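Long-range contact in putative D-glycero-D-manno-heptose 7-phosphate kinase (Campylobacter jejuni subsp. jejuni, PDB 4N3O), which phosphorylates D-glycero-alpha-D-manno-heptose 7-phosphate at C-1 with ATP, an early step toward the GDP-heptose used in capsule polysaccharide biosynthesis: residues S196-N208 / G302-L316. Sequence-based numbering, arbitrary orientation.
Sequences SELEARTVLYFTN and GFMFFFVDPTKKYNL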
ATOM      1  N   SER A 196       8.641   7.282   3.848  1.00 32.26           N
ATOM      2  CA  SER A 196       7.470   7.547   4.665  1.00 31.19           C
ATOM      3  C   SER A 196       7.119   9.005   4.661  1.00 31.07           C
ATOM      4  O   SER A 196       5.935   9.360   4.640  1.00 30.43           O
ATOM      5  CB  SER A 196       7.706   7.099   6.104  1.00 33.60           C
ATOM      6  OG  SER A 196       7.905   5.703   6.157  1.00 34.60           O
ATOM      7  N   GLU A 197       8.146   9.854   4.673  1.00 31.77           N
ATOM      8  CA  GLU A 197       7.941  11.300   4.697  1.00 32.14           C
ATOM      9  C   GLU A 197       7.413  11.733   3.339  1.00 34.83           C
ATOM     10  O   GLU A 197       6.500  12.557   3.254  1.00 32.59           O
ATOM     11  CB  GLU A 197       9.233  12.040   5.043  1.00 32.89           C
ATOM     12  CG  GLU A 197       9.073  13.550   5.071  1.00 34.95           C
ATOM     13  CD  GLU A 197       8.147  14.031   6.180  1.00 36.07           C
ATOM     14  OE1 GLU A 197       7.911  13.273   7.147  1.00 36.13           O
ATOM     15  OE2 GLU A 197       7.672  15.177   6.105  1.00 37.31           O
ATOM     16  N   LEU A 198       7.989  11.185   2.267  1.00 37.50           N
ATOM     17  CA  LEU A 198       7.470  11.498   0.926  1.00 38.04           C
ATOM     18  C   LEU A 198       5.993  11.107   0.802  1.00 34.43           C
ATOM     19  O   LEU A 198       5.198  11.887   0.264  1.00 34.77           O
ATOM     20  CB  LEU A 198       8.277  10.819  -0.158  1.00 39.49           C
ATOM     21  CG  LEU A 198       9.472  11.584  -0.674  1.00 48.00           C
ATOM     22  CD1 LEU A 198      10.270  10.669  -1.592  1.00 52.30           C
ATOM     23  CD2 LEU A 198       8.998  12.836  -1.426  1.00 49.95           C
ATOM     24  N   GLU A 199       5.637   9.916   1.294  1.00 32.73           N
ATOM     25  CA  GLU A 199       4.227   9.453   1.287  1.00 34.06           C
ATOM     26  C   GLU A 199       3.343  10.408   2.082  1.00 33.00           C
ATOM     27  O   GLU A 199       2.225  10.704   1.673  1.00 31.27           O
ATOM     28  CB  GLU A 199       4.095   8.053   1.878  1.00 32.80           C
ATOM     29  CG  GLU A 199       4.771   6.986   1.041  1.00 35.60           C
ATOM     30  CD  GLU A 199       5.149   5.708   1.808  1.00 39.49           C
ATOM     31  OE1 GLU A 199       4.697   5.489   2.957  1.00 42.09           O
ATOM     32  OE2 GLU A 199       5.916   4.898   1.234  1.00 40.62           O
ATOM     33  N   ALA A 200       3.842  10.890   3.221  1.00 33.51           N
ATOM     34  CA  ALA A 200       3.050  11.810   4.071  1.00 33.18           C
ATOM     35  C   ALA A 200       2.775  13.136   3.362  1.00 35.54           C
ATOM     36  O   ALA A 200       1.747  13.773   3.611  1.00 35.79           O
ATOM     37  CB  ALA A 200       3.758  12.058   5.391  1.00 34.76           C
ATOM     38  N   ARG A 201       3.686  13.519   2.461  1.00 36.75           N
ATOM     39  CA  ARG A 201       3.592  14.764   1.700  1.00 42.77           C
ATOM     40  C   ARG A 201       2.911  14.610   0.358  1.00 40.64           C
ATOM     41  O   ARG A 201       2.879  15.556  -0.399  1.00 46.06           O
ATOM     42  CB  ARG A 201       4.988  15.235   1.294  1.00 48.38           C
ATOM     43  CG  ARG A 201       6.054  15.352   2.352  1.00 51.07           C
ATOM     44  CD  ARG A 201       6.147  16.710   2.946  1.00 56.31           C
ATOM     45  NE  ARG A 201       7.421  16.857   3.624  1.00 63.77           N
ATOM     46  CZ  ARG A 201       7.789  17.955   4.268  1.00 71.02           C
ATOM     47  NH1 ARG A 201       8.969  18.002   4.872  1.00 69.38           N
ATOM     48  NH2 ARG A 201       6.966  18.998   4.325  1.00 77.38           N
ATOM     49  N   THR A 202       2.400  13.450   0.005  1.00 40.51           N
ATOM     50  CA  THR A 202       1.893  13.343  -1.342  1.00 38.52           C
ATOM     51  C   THR A 202       0.504  12.747  -1.502  1.00 38.30           C
ATOM     52  O   THR A 202       0.069  11.919  -0.723  1.00 37.07           O
ATOM     53  CB  THR A 202       2.906  12.565  -2.250  1.00 42.57           C
ATOM     54  OG1 THR A 202       3.168  11.271  -1.730  1.00 41.22           O
ATOM     55  CG2 THR A 202       4.234  13.291  -2.345  1.00 45.71           C
ATOM     56  N   VAL A 203      -0.182  13.215  -2.537  1.00 38.27           N
ATOM     57  CA  VAL A 203      -1.505  12.753  -2.897  1.00 37.75           C
ATOM     58  C   VAL A 203      -1.524  12.423  -4.388  1.00 36.43           C
ATOM     59  O   VAL A 203      -1.071  13.204  -5.208  1.00 36.92           O
ATOM     60  CB  VAL A 203      -2.561  13.834  -2.642  1.00 37.15           C
ATOM     61  CG1 VAL A 203      -3.913  13.388  -3.198  1.00 38.88           C
ATOM     62  CG2 VAL A 203      -2.651  14.145  -1.164  1.00 37.82           C
ATOM     63  N   LEU A 204      -2.046  11.261  -4.722  1.00 37.34           N
ATOM     64  CA  LEU A 204      -2.138  10.797  -6.107  1.00 38.20           C
ATOM     65  C   LEU A 204      -3.620  10.807  -6.480  1.00 38.22           C
ATOM     66  O   LEU A 204      -4.424  10.156  -5.820  1.00 36.85           O
ATOM     67  CB  LEU A 204      -1.585   9.375  -6.198  1.00 38.98           C
ATOM     68  CG  LEU A 204      -1.639   8.715  -7.575  1.00 46.04           C
ATOM     69  CD1 LEU A 204      -0.891   9.557  -8.592  1.00 46.55           C
ATOM     70  CD2 LEU A 204      -1.072   7.300  -7.536  1.00 47.65           C
ATOM     71  N   TYR A 205      -3.979  11.540  -7.528  1.00 39.92           N
ATOM     72  CA  TYR A 205      -5.370  11.670  -7.946  1.00 40.20           C
ATOM     73  C   TYR A 205      -5.587  11.353  -9.414  1.00 42.40           C
ATOM     74  O   TYR A 205      -4.975  11.964 -10.271  1.00 41.24           O
ATOM     75  CB  TYR A 205      -5.807  13.110  -7.688  1.00 41.38           C
ATOM     76  CG  TYR A 205      -7.203  13.474  -8.154  1.00 42.12           C
ATOM     77  CD1 TYR A 205      -8.327  13.005  -7.479  1.00 42.45           C
ATOM     78  CD2 TYR A 205      -7.400  14.335  -9.242  1.00 44.46           C
ATOM     79  CE1 TYR A 205      -9.603  13.349  -7.884  1.00 43.93           C
ATOM     80  CE2 TYR A 205      -8.674  14.689  -9.655  1.00 42.81           C
ATOM     81  CZ  TYR A 205      -9.770  14.192  -8.973  1.00 45.75           C
ATOM     82  OH  TYR A 205     -11.042  14.522  -9.371  1.00 52.50           O
ATOM     83  N   PHE A 206      -6.460  10.388  -9.688  1.00 44.91           N
ATOM     84  CA  PHE A 206      -6.848  10.057 -11.049  1.00 47.69           C
ATOM     85  C   PHE A 206      -8.034  10.936 -11.367  1.00 48.45           C
ATOM     86  O   PHE A 206      -9.021  10.943 -10.642  1.00 53.85           O
ATOM     87  CB  PHE A 206      -7.183   8.583 -11.208  1.00 51.17           C
ATOM     88  CG  PHE A 206      -5.968   7.700 -11.269  1.00 55.17           C
ATOM     89  CD1 PHE A 206      -5.356   7.433 -12.486  1.00 60.24           C
ATOM     90  CD2 PHE A 206      -5.431   7.142 -10.119  1.00 54.00           C
ATOM     91  CE1 PHE A 206      -4.230   6.623 -12.552  1.00 58.35           C
ATOM     92  CE2 PHE A 206      -4.319   6.328 -10.180  1.00 52.21           C
ATOM     93  CZ  PHE A 206      -3.716   6.071 -11.395  1.00 55.74           C
ATOM     94  N   THR A 207      -7.934  11.646 -12.479  1.00 49.44           N
ATOM     95  CA  THR A 207      -8.910  12.661 -12.862  1.00 52.99           C
ATOM     96  C   THR A 207     -10.244  12.251 -13.470  1.00 55.50           C
ATOM     97  O   THR A 207     -11.271  12.860 -13.145  1.00 56.38           O
ATOM     98  CB  THR A 207      -8.273  13.589 -13.901  1.00 51.49           C
ATOM     99  OG1 THR A 207      -7.981  12.832 -15.078  1.00 51.72           O
ATOM    100  CG2 THR A 207      -6.986  14.209 -13.355  1.00 49.32           C
ATOM    101  N   ASN A 208     -10.224  11.248 -14.352  1.00 57.00           N
ATOM    102  CA  ASN A 208     -11.414  10.807 -15.089  1.00 61.48           C
ATOM    103  C   ASN A 208     -11.949  11.962 -15.924  1.00 64.11           C
ATOM    104  O   ASN A 208     -13.150  12.173 -16.027  1.00 69.21           O
ATOM    105  CB  ASN A 208     -12.502  10.228 -14.167  1.00 69.15           C
ATOM    106  CG  ASN A 208     -12.064   8.941 -13.480  1.00 77.19           C
ATOM    107  OD1 ASN A 208     -10.990   8.396 -13.769  1.00 84.26           O
ATOM    108  ND2 ASN A 208     -12.895   8.448 -12.564  1.00 79.64           N
ATOM    109  N   GLY A 302      -5.536   9.985 -17.108  1.00 71.99           N
ATOM    110  CA  GLY A 302      -4.473  10.813 -16.553  1.00 66.91           C
ATOM    111  C   GLY A 302      -4.533  10.943 -15.043  1.00 62.07           C
ATOM    112  O   GLY A 302      -5.543  10.616 -14.413  1.00 59.96           O
ATOM    113  N   PHE A 303      -3.445  11.429 -14.460  1.00 57.73           N
ATOM    114  CA  PHE A 303      -3.401  11.623 -13.026  1.00 60.34           C
ATOM    115  C   PHE A 303      -2.596  12.845 -12.672  1.00 55.83           C
ATOM    116  O   PHE A 303      -1.845  13.377 -13.495  1.00 51.32           O
ATOM    117  CB  PHE A 303      -2.800  10.415 -12.323  1.00 59.60           C
ATOM    118  CG  PHE A 303      -1.355  10.200 -12.618  1.00 62.85           C
ATOM    119  CD1 PHE A 303      -0.959   9.482 -13.743  1.00 64.38           C
ATOM    120  CD2 PHE A 303      -0.378  10.690 -11.761  1.00 67.73           C
ATOM    121  CE1 PHE A 303       0.378   9.267 -14.006  1.00 60.19           C
ATOM    122  CE2 PHE A 303       0.970  10.476 -12.024  1.00 67.94           C
ATOM    123  CZ  PHE A 303       1.344   9.758 -13.146  1.00 60.28           C
HETATM  124  N   MSE A 304      -2.794  13.309 -11.445  1.00 47.34           N
HETATM  125  CA  MSE A 304      -2.047  14.437 -10.943  1.00 46.46           C
HETATM  126  C   MSE A 304      -1.416  13.908  -9.710  1.00 42.35           C
HETATM  127  O   MSE A 304      -1.975  13.055  -9.046  1.00 44.07           O
HETATM  128  CB  MSE A 304      -2.927  15.648 -10.678  1.00 49.59           C
HETATM  129  CG  MSE A 304      -3.079  16.438 -11.971  1.00 54.28           C
HETATM  130 SE   MSE A 304      -4.274  17.978 -11.741  0.78 66.13          SE
HETATM  131  CE  MSE A 304      -2.879  19.325 -12.067  1.00 61.96           C
ATOM    132  N   PHE A 305      -0.234  14.410  -9.408  1.00 41.25           N
ATOM    133  CA  PHE A 305       0.521  13.996  -8.257  1.00 42.71           C
ATOM    134  C   PHE A 305       0.850  15.281  -7.534  1.00 43.60           C
ATOM    135  O   PHE A 305       1.394  16.200  -8.134  1.00 45.65           O
ATOM    136  CB  PHE A 305       1.756  13.260  -8.764  1.00 45.05           C
ATOM    137  CG  PHE A 305       2.726  12.897  -7.717  1.00 50.38           C
ATOM    138  CD1 PHE A 305       2.349  12.092  -6.656  1.00 59.05           C
ATOM    139  CD2 PHE A 305       4.046  13.268  -7.835  1.00 57.38           C
ATOM    140  CE1 PHE A 305       3.265  11.720  -5.689  1.00 59.12           C
ATOM    141  CE2 PHE A 305       4.973  12.901  -6.871  1.00 62.47           C
ATOM    142  CZ  PHE A 305       4.582  12.128  -5.797  1.00 60.06           C
ATOM    143  N   PHE A 306       0.465  15.380  -6.267  1.00 44.94           N
ATOM    144  CA  PHE A 306       0.702  16.615  -5.500  1.00 45.51           C
ATOM    145  C   PHE A 306       1.601  16.454  -4.289  1.00 44.66           C
ATOM    146  O   PHE A 306       1.736  15.371  -3.723  1.00 44.49           O
ATOM    147  CB  PHE A 306      -0.617  17.187  -4.951  1.00 43.53           C
ATOM    148  CG  PHE A 306      -1.657  17.482  -5.989  1.00 41.29           C
ATOM    149  CD1 PHE A 306      -1.574  18.614  -6.767  1.00 40.91           C
ATOM    150  CD2 PHE A 306      -2.762  16.663  -6.129  1.00 42.13           C
ATOM    151  CE1 PHE A 306      -2.546  18.907  -7.699  1.00 41.52           C
ATOM    152  CE2 PHE A 306      -3.745  16.950  -7.067  1.00 42.85           C
ATOM    153  CZ  PHE A 306      -3.635  18.076  -7.853  1.00 40.87           C
ATOM    154  N   PHE A 307       2.212  17.570  -3.924  1.00 47.47           N
ATOM    155  CA  PHE A 307       3.001  17.719  -2.708  1.00 50.42           C
ATOM    156  C   PHE A 307       2.153  18.611  -1.810  1.00 46.62           C
ATOM    157  O   PHE A 307       1.701  19.677  -2.226  1.00 42.03           O
ATOM    158  CB  PHE A 307       4.352  18.357  -2.964  1.00 55.54           C
ATOM    159  CG  PHE A 307       5.449  17.378  -3.136  1.00 67.05           C
ATOM    160  CD1 PHE A 307       5.452  16.502  -4.201  1.00 79.77           C
ATOM    161  CD2 PHE A 307       6.507  17.347  -2.236  1.00 76.69           C
ATOM    162  CE1 PHE A 307       6.478  15.587  -4.362  1.00 83.31           C
ATOM    163  CE2 PHE A 307       7.535  16.443  -2.388  1.00 81.71           C
ATOM    164  CZ  PHE A 307       7.519  15.559  -3.455  1.00 88.92           C
ATOM    165  N   VAL A 308       1.924  18.150  -0.590  1.00 42.98           N
ATOM    166  CA  VAL A 308       1.083  18.855   0.360  1.00 45.16           C
ATOM    167  C   VAL A 308       1.647  18.785   1.766  1.00 44.20           C
ATOM    168  O   VAL A 308       2.396  17.882   2.121  1.00 44.10           O
ATOM    169  CB  VAL A 308      -0.320  18.219   0.410  1.00 44.97           C
ATOM    170  CG1 VAL A 308      -0.251  16.801   0.962  1.00 42.44           C
ATOM    171  CG2 VAL A 308      -1.272  19.060   1.246  1.00 46.23           C
ATOM    172  N   ASP A 309       1.294  19.765   2.563  1.00 46.90           N
ATOM    173  CA  ASP A 309       1.684  19.754   3.939  1.00 48.89           C
ATOM    174  C   ASP A 309       0.892  18.601   4.585  1.00 44.12           C
ATOM    175  O   ASP A 309      -0.335  18.514   4.426  1.00 42.89           O
ATOM    176  CB  ASP A 309       1.307  21.078   4.565  1.00 54.95           C
ATOM    177  CG  ASP A 309       1.560  21.115   6.033  1.00 59.20           C
ATOM    178  OD1 ASP A 309       2.527  20.486   6.512  1.00 63.97           O
ATOM    179  OD2 ASP A 309       0.787  21.813   6.709  1.00 69.14           O
ATOM    180  N   PRO A 310       1.580  17.704   5.290  1.00 37.74           N
ATOM    181  CA  PRO A 310       0.876  16.597   5.922  1.00 37.38           C
ATOM    182  C   PRO A 310      -0.279  17.018   6.828  1.00 36.71           C
ATOM    183  O   PRO A 310      -1.296  16.350   6.861  1.00 35.35           O
ATOM    184  CB  PRO A 310       1.971  15.911   6.716  1.00 40.17           C
ATOM    185  CG  PRO A 310       3.209  16.180   5.901  1.00 39.34           C
ATOM    186  CD  PRO A 310       3.039  17.593   5.442  1.00 38.31           C
ATOM    187  N   THR A 311      -0.160  18.133   7.533  1.00 40.72           N
ATOM    188  CA  THR A 311      -1.278  18.569   8.387  1.00 41.22           C
ATOM    189  C   THR A 311      -2.454  19.126   7.580  1.00 40.61           C
ATOM    190  O   THR A 311      -3.434  19.585   8.156  1.00 41.22           O
ATOM    191  CB  THR A 311      -0.843  19.633   9.400  1.00 40.73           C
ATOM    192  OG1 THR A 311      -0.534  20.846   8.718  1.00 42.73           O
ATOM    193  CG2 THR A 311       0.365  19.167  10.172  1.00 41.27           C
ATOM    194  N   LYS A 312      -2.349  19.100   6.256  1.00 42.71           N
ATOM    195  CA  LYS A 312      -3.416  19.615   5.388  1.00 46.60           C
ATOM    196  C   LYS A 312      -3.896  18.547   4.421  1.00 42.56           C
ATOM    197  O   LYS A 312      -4.877  18.745   3.703  1.00 39.65           O
ATOM    198  CB  LYS A 312      -2.869  20.742   4.532  1.00 54.08           C
ATOM    199  CG  LYS A 312      -2.304  21.952   5.256  1.00 59.35           C
ATOM    200  CD  LYS A 312      -3.309  23.063   5.429  1.00 70.44           C
ATOM    201  CE  LYS A 312      -2.563  24.363   5.723  1.00 80.40           C
ATOM    202  NZ  LYS A 312      -3.457  25.547   5.747  1.00 91.64           N
ATOM    203  N   LYS A 313      -3.204  17.415   4.401  1.00 39.52           N
ATOM    204  CA  LYS A 313      -3.502  16.368   3.438  1.00 39.59           C
ATOM    205  C   LYS A 313      -4.913  15.819   3.537  1.00 39.26           C
ATOM    206  O   LYS A 313      -5.524  15.513   2.516  1.00 36.14           O
ATOM    207  CB  LYS A 313      -2.472  15.244   3.562  1.00 38.39           C
ATOM    208  CG  LYS A 313      -2.724  14.052   2.677  1.00 38.93           C
ATOM    209  CD  LYS A 313      -1.497  13.153   2.647  1.00 40.73           C
ATOM    210  CE  LYS A 313      -1.773  11.861   1.914  1.00 42.65           C
ATOM    211  NZ  LYS A 313      -0.578  10.975   1.932  1.00 44.94           N
ATOM    212  N   TYR A 314      -5.442  15.696   4.754  1.00 38.18           N
ATOM    213  CA  TYR A 314      -6.776  15.130   4.874  1.00 37.93           C
ATOM    214  C   TYR A 314      -7.808  16.026   4.197  1.00 39.70           C
ATOM    215  O   TYR A 314      -8.659  15.530   3.452  1.00 35.56           O
ATOM    216  CB  TYR A 314      -7.172  14.862   6.314  1.00 38.36           C
ATOM    217  CG  TYR A 314      -8.576  14.344   6.405  1.00 39.64           C
ATOM    218  CD1 TYR A 314      -8.865  13.007   6.164  1.00 41.79           C
ATOM    219  CD2 TYR A 314      -9.622  15.195   6.685  1.00 41.40           C
ATOM    220  CE1 TYR A 314     -10.168  12.531   6.226  1.00 43.08           C
ATOM    221  CE2 TYR A 314     -10.922  14.734   6.745  1.00 44.78           C
ATOM    222  CZ  TYR A 314     -11.191  13.398   6.519  1.00 46.53           C
ATOM    223  OH  TYR A 314     -12.502  12.953   6.593  1.00 52.65           O
ATOM    224  N   ASN A 315      -7.734  17.336   4.465  1.00 40.50           N
ATOM    225  CA  ASN A 315      -8.664  18.272   3.857  1.00 41.74           C
ATOM    226  C   ASN A 315      -8.483  18.331   2.320  1.00 37.78           C
ATOM    227  O   ASN A 315      -9.436  18.505   1.606  1.00 38.61           O
ATOM    228  CB  ASN A 315      -8.614  19.663   4.529  1.00 45.62           C
ATOM    229  CG  ASN A 315      -9.303  19.680   5.912  1.00 55.33           C
ATOM    230  OD1 ASN A 315     -10.388  19.108   6.102  1.00 51.80           O
ATOM    231  ND2 ASN A 315      -8.673  20.354   6.884  1.00 62.03           N
ATOM    232  N   LEU A 316      -7.272  18.166   1.828  1.00 36.19           N
ATOM    233  CA  LEU A 316      -7.053  18.126   0.381  1.00 38.24           C
ATOM    234  C   LEU A 316      -7.752  16.895  -0.203  1.00 36.56           C
ATOM    235  O   LEU A 316      -8.495  16.988  -1.173  1.00 36.33           O
ATOM    236  CB  LEU A 316      -5.567  18.097   0.066  1.00 36.44           C
ATOM    237  CG  LEU A 316      -5.146  17.857  -1.382  1.00 36.31           C
ATOM    238  CD1 LEU A 316      -5.889  18.753  -2.354  1.00 36.85           C
ATOM    239  CD2 LEU A 316      -3.639  18.070  -1.470  1.00 36.78           C
TER
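Strands 202-206 and 303-308 pair antiparallel as the two central strands of the four-stranded C-terminal sheet, flanked by strands 290-296 and 326-327. Val-203 faces Phe-306, and Tyr-205 faces Met-304 (selenomethionine), in hydrogen-bonded pairs; the straightest of the backbone bonds runs from Tyr-205 N to Met-304 O (2.9 Å, N-H...O 176°). The ladder is extended at one end by Val-308 N to Arg-201 O and at the other by Thr-207 N to Gly-302 O.

One face of the sheet is lined with aromatics. Thr-202 CG2 sits over the Phe-307 ring, 4.0 Å from its centroid, and also meets the Phe-305 ring at CZ. Chi1 of 58° puts Thr-202 OG1 between the backbone N and the carbonyl carbon, where it bonds back to Leu-198 O (2.9 Å), tying the strand to the last turn of helix 192-200, and turns CG2 anti to the carbonyl carbon. Leu-198 CD2 reaches Phe-307 at CZ, and Trp-263 meets the Phe-305 and Phe-307 rings. Further along, Phe-303 CB lies over the face of the Phe-206 ring, offset toward its rim, and Leu-204 CD1 touches Phe-303 CD2.

On the other face Val-203 CG2 packs against Lys-313 CG (3.8 Å) and Leu-316 CD2 of helix 313-320. From there the Lys-313 chain runs fully extended, and NZ donates a hydrogen bond to Thr-202 O (2.9 Å) and a weak one to Glu-199 O; the ammonium thus links the first turn of helix 313-320 to the junction between helix 192-200 and its strand. Pro-310 CG rests on Ala-200 at that same junction.

Helices 276-287 and 313-320 back the Val-203 face, whereas Phe-303 at the opposite face touches Leu-116 of the probable ATP-binding loop. Such a helix-backed antiparallel sheet is the core of the C-terminal domain of GHMP kinases.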